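Local coordinates for succinate--CoA ligase subunit alpha (Campylobacter jejuni, PDB 6MEL), which forms the alpha subunit of a succinate--CoA ligase, an enzyme built of alpha and beta subunits, and contains a Rossmann-like CoA-binding domain and a CoA-ligase domain, at residues 207-215 with 232-240. Sequence-based numbering, arbitrary orientation. Where two conformers were deposited one is given.
Sequences IGEIGGSLE and AFIAGATAP
I234 reaches across to the backbone of G208, its CD1 4.0 Å from G208 CA, where two neighbouring parallel strands of a beta-alpha-beta unit (203-209 and 230-235) meet in the CoA-ligase domain. Keeping CG1 beside its own backbone N (chi1 -52°), I234 also brings CD1 against CG of E215 in the first turn of the connecting helix. Because G208 has no side chain, the E215 carboxylate can come close to the strand: OE2 accepts the N-H of E209 on its anti side, tilted from the carboxylate plane, and forms a salt bridge with K153, while OE1 forms one with K262. On the other face I207 reaches F233, CD1 to CB 4.1 Å, with CG2 near the plane of the ring at its edge; L157 of helix 156-167 touches both residues. Two hydrogen bonds join the strands, G208 N to F233 O and A235 N to G208 O, each 2.9 Å. Past the strand ends, I210 packs CD1 on A239 CB (3.9 Å), at the end of the type I turn 236-239. Just beyond the last bridge, I210 N gives A235 O a longer, bent hydrogen bond, 3.3 Å with 137° at the hydrogen.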
loop_
_atom_site.group_PDB
_atom_site.type_symbol
_atom_site.label_atom_id
_atom_site.label_comp_id
_atom_site.label_asym_id
_atom_site.label_seq_id
_atom_site.Cartn_x
_atom_site.Cartn_y
_atom_site.Cartn_z
ATOM N N ILE A 207 -10.970 -9.385 9.106
ATOM C CA ILE A 207 -11.033 -7.981 8.681
ATOM C C ILE A 207 -10.059 -7.820 7.515
ATOM O O ILE A 207 -8.865 -8.071 7.681
ATOM C CB ILE A 207 -10.665 -6.985 9.797
ATOM C CG1 ILE A 207 -11.387 -7.241 11.122
ATOM C CG2 ILE A 207 -10.885 -5.565 9.306
ATOM C CD1 ILE A 207 -12.848 -6.884 11.090
ATOM N N GLY A 208 -10.591 -7.417 6.353
ATOM C CA GLY A 208 -9.783 -7.251 5.187
ATOM C C GLY A 208 -9.900 -5.855 4.652
ATOM O O GLY A 208 -10.521 -4.991 5.292
ATOM N N GLU A 209 -9.299 -5.659 3.480
ATOM C CA GLU A 209 -9.402 -4.427 2.755
ATOM C C GLU A 209 -9.093 -4.654 1.275
ATOM O O GLU A 209 -8.696 -5.742 0.868
ATOM C CB GLU A 209 -8.530 -3.344 3.392
ATOM C CG GLU A 209 -7.056 -3.625 3.426
ATOM C CD GLU A 209 -6.243 -2.730 4.367
ATOM O OE1 GLU A 209 -6.685 -2.510 5.499
ATOM O OE2 GLU A 209 -5.145 -2.269 3.947
ATOM N N ILE A 210 -9.327 -3.603 0.492
ATOM C CA ILE A 210 -9.027 -3.551 -0.916
ATOM C C ILE A 210 -7.583 -3.986 -1.158
ATOM O O ILE A 210 -6.691 -3.757 -0.333
ATOM C CB ILE A 210 -9.264 -2.147 -1.475
ATOM C CG1 ILE A 210 -8.521 -1.083 -0.670
ATOM C CG2 ILE A 210 -10.748 -1.838 -1.556
ATOM C CD1 ILE A 210 -8.325 0.210 -1.475
ATOM N N GLY A 211 -7.369 -4.582 -2.341
ATOM C CA GLY A 211 -6.011 -4.876 -2.854
ATOM C C GLY A 211 -5.712 -6.359 -2.780
ATOM O O GLY A 211 -5.896 -6.996 -1.719
ATOM N N GLY A 212 -5.204 -6.894 -3.897
ATOM C CA GLY A 212 -5.018 -8.328 -4.098
ATOM C C GLY A 212 -6.321 -9.080 -3.862
ATOM O O GLY A 212 -7.428 -8.484 -3.776
ATOM N N SER A 213 -6.214 -10.393 -3.728
ATOM C CA SER A 213 -7.433 -11.239 -3.753
ATOM C C SER A 213 -7.378 -12.312 -2.668
ATOM O O SER A 213 -8.050 -13.328 -2.775
ATOM C CB SER A 213 -7.617 -11.846 -5.146
ATOM O OG SER A 213 -6.480 -12.624 -5.470
ATOM N N LEU A 214 -6.623 -12.071 -1.591
ATOM C CA LEU A 214 -6.539 -13.074 -0.487
ATOM C C LEU A 214 -7.943 -13.409 0.048
ATOM O O LEU A 214 -8.243 -14.600 0.322
ATOM C CB LEU A 214 -5.643 -12.569 0.655
ATOM C CG LEU A 214 -4.129 -12.618 0.407
ATOM C CD1 LEU A 214 -3.407 -12.033 1.602
ATOM C CD2 LEU A 214 -3.612 -14.042 0.141
ATOM N N GLU A 215 -8.787 -12.384 0.205
ATOM C CA GLU A 215 -10.100 -12.571 0.835
ATOM C C GLU A 215 -11.051 -13.341 -0.112
ATOM O O GLU A 215 -11.924 -14.068 0.355
ATOM C CB GLU A 215 -10.672 -11.219 1.282
ATOM C CG GLU A 215 -9.812 -10.489 2.312
ATOM C CD GLU A 215 -8.807 -9.514 1.723
ATOM O OE1 GLU A 215 -8.399 -9.703 0.549
ATOM O OE2 GLU A 215 -8.452 -8.546 2.415
ATOM N N ALA A 232 -16.956 -11.489 8.420
ATOM C CA ALA A 232 -16.018 -10.700 7.610
ATOM C C ALA A 232 -16.504 -9.270 7.471
ATOM O O ALA A 232 -17.703 -9.002 7.272
ATOM C CB ALA A 232 -15.783 -11.293 6.254
ATOM N N PHE A 233 -15.542 -8.350 7.609
ATOM C CA PHE A 233 -15.715 -6.970 7.209
ATOM C C PHE A 233 -14.539 -6.625 6.285
ATOM O O PHE A 233 -13.398 -6.828 6.664
ATOM C CB PHE A 233 -15.759 -5.992 8.393
ATOM C CG PHE A 233 -15.799 -4.546 7.934
ATOM C CD1 PHE A 233 -16.967 -3.995 7.422
ATOM C CD2 PHE A 233 -14.658 -3.779 7.869
ATOM C CE1 PHE A 233 -16.998 -2.701 6.924
ATOM C CE2 PHE A 233 -14.682 -2.491 7.356
ATOM C CZ PHE A 233 -15.851 -1.958 6.874
ATOM N N ILE A 234 -14.843 -6.092 5.104
ATOM C CA ILE A 234 -13.877 -5.748 4.107
ATOM C C ILE A 234 -13.945 -4.239 3.931
ATOM O O ILE A 234 -14.886 -3.754 3.377
ATOM C CB ILE A 234 -14.126 -6.451 2.750
ATOM C CG1 ILE A 234 -14.290 -7.969 2.886
ATOM C CG2 ILE A 234 -12.993 -6.106 1.776
ATOM C CD1 ILE A 234 -13.119 -8.680 3.576
ATOM N N ALA A 235 -12.899 -3.527 4.361
ATOM C CA ALA A 235 -12.881 -2.061 4.252
ATOM C C ALA A 235 -12.594 -1.612 2.814
ATOM O O ALA A 235 -11.827 -2.241 2.090
ATOM C CB ALA A 235 -11.812 -1.551 5.171
ATOM N N GLY A 236 -13.163 -0.474 2.419
ATOM C CA GLY A 236 -12.809 0.159 1.136
ATOM C C GLY A 236 -13.896 0.098 0.065
ATOM O O GLY A 236 -13.605 0.349 -1.084
ATOM N N ALA A 237 -15.140 -0.210 0.432
ATOM C CA ALA A 237 -16.274 -0.198 -0.517
ATOM C C ALA A 237 -16.329 1.121 -1.275
ATOM O O ALA A 237 -16.726 1.134 -2.380
ATOM C CB ALA A 237 -17.605 -0.388 0.212
ATOM N N THR A 238 -15.970 2.228 -0.615
ATOM C CA THR A 238 -16.076 3.570 -1.177
ATOM C C THR A 238 -14.725 4.040 -1.710
ATOM O O THR A 238 -14.614 5.168 -2.149
ATOM C CB THR A 238 -16.567 4.561 -0.120
ATOM O OG1 THR A 238 -15.705 4.493 1.034
ATOM C CG2 THR A 238 -17.982 4.255 0.325
ATOM N N ALA A 239 -13.696 3.181 -1.700
ATOM C CA ALA A 239 -12.376 3.635 -2.204
ATOM C C ALA A 239 -12.427 3.837 -3.724
ATOM O O ALA A 239 -12.977 3.012 -4.442
ATOM C CB ALA A 239 -11.273 2.678 -1.798
ATOM N N PRO A 240 -11.833 4.909 -4.270
ATOM C CA PRO A 240 -11.683 5.048 -5.719
ATOM C C PRO A 240 -10.668 4.028 -6.246
ATOM O O PRO A 240 -9.824 3.574 -5.496
ATOM C CB PRO A 240 -11.157 6.474 -5.926
ATOM C CG PRO A 240 -10.531 6.860 -4.607
ATOM C CD PRO A 240 -11.200 6.016 -3.534
#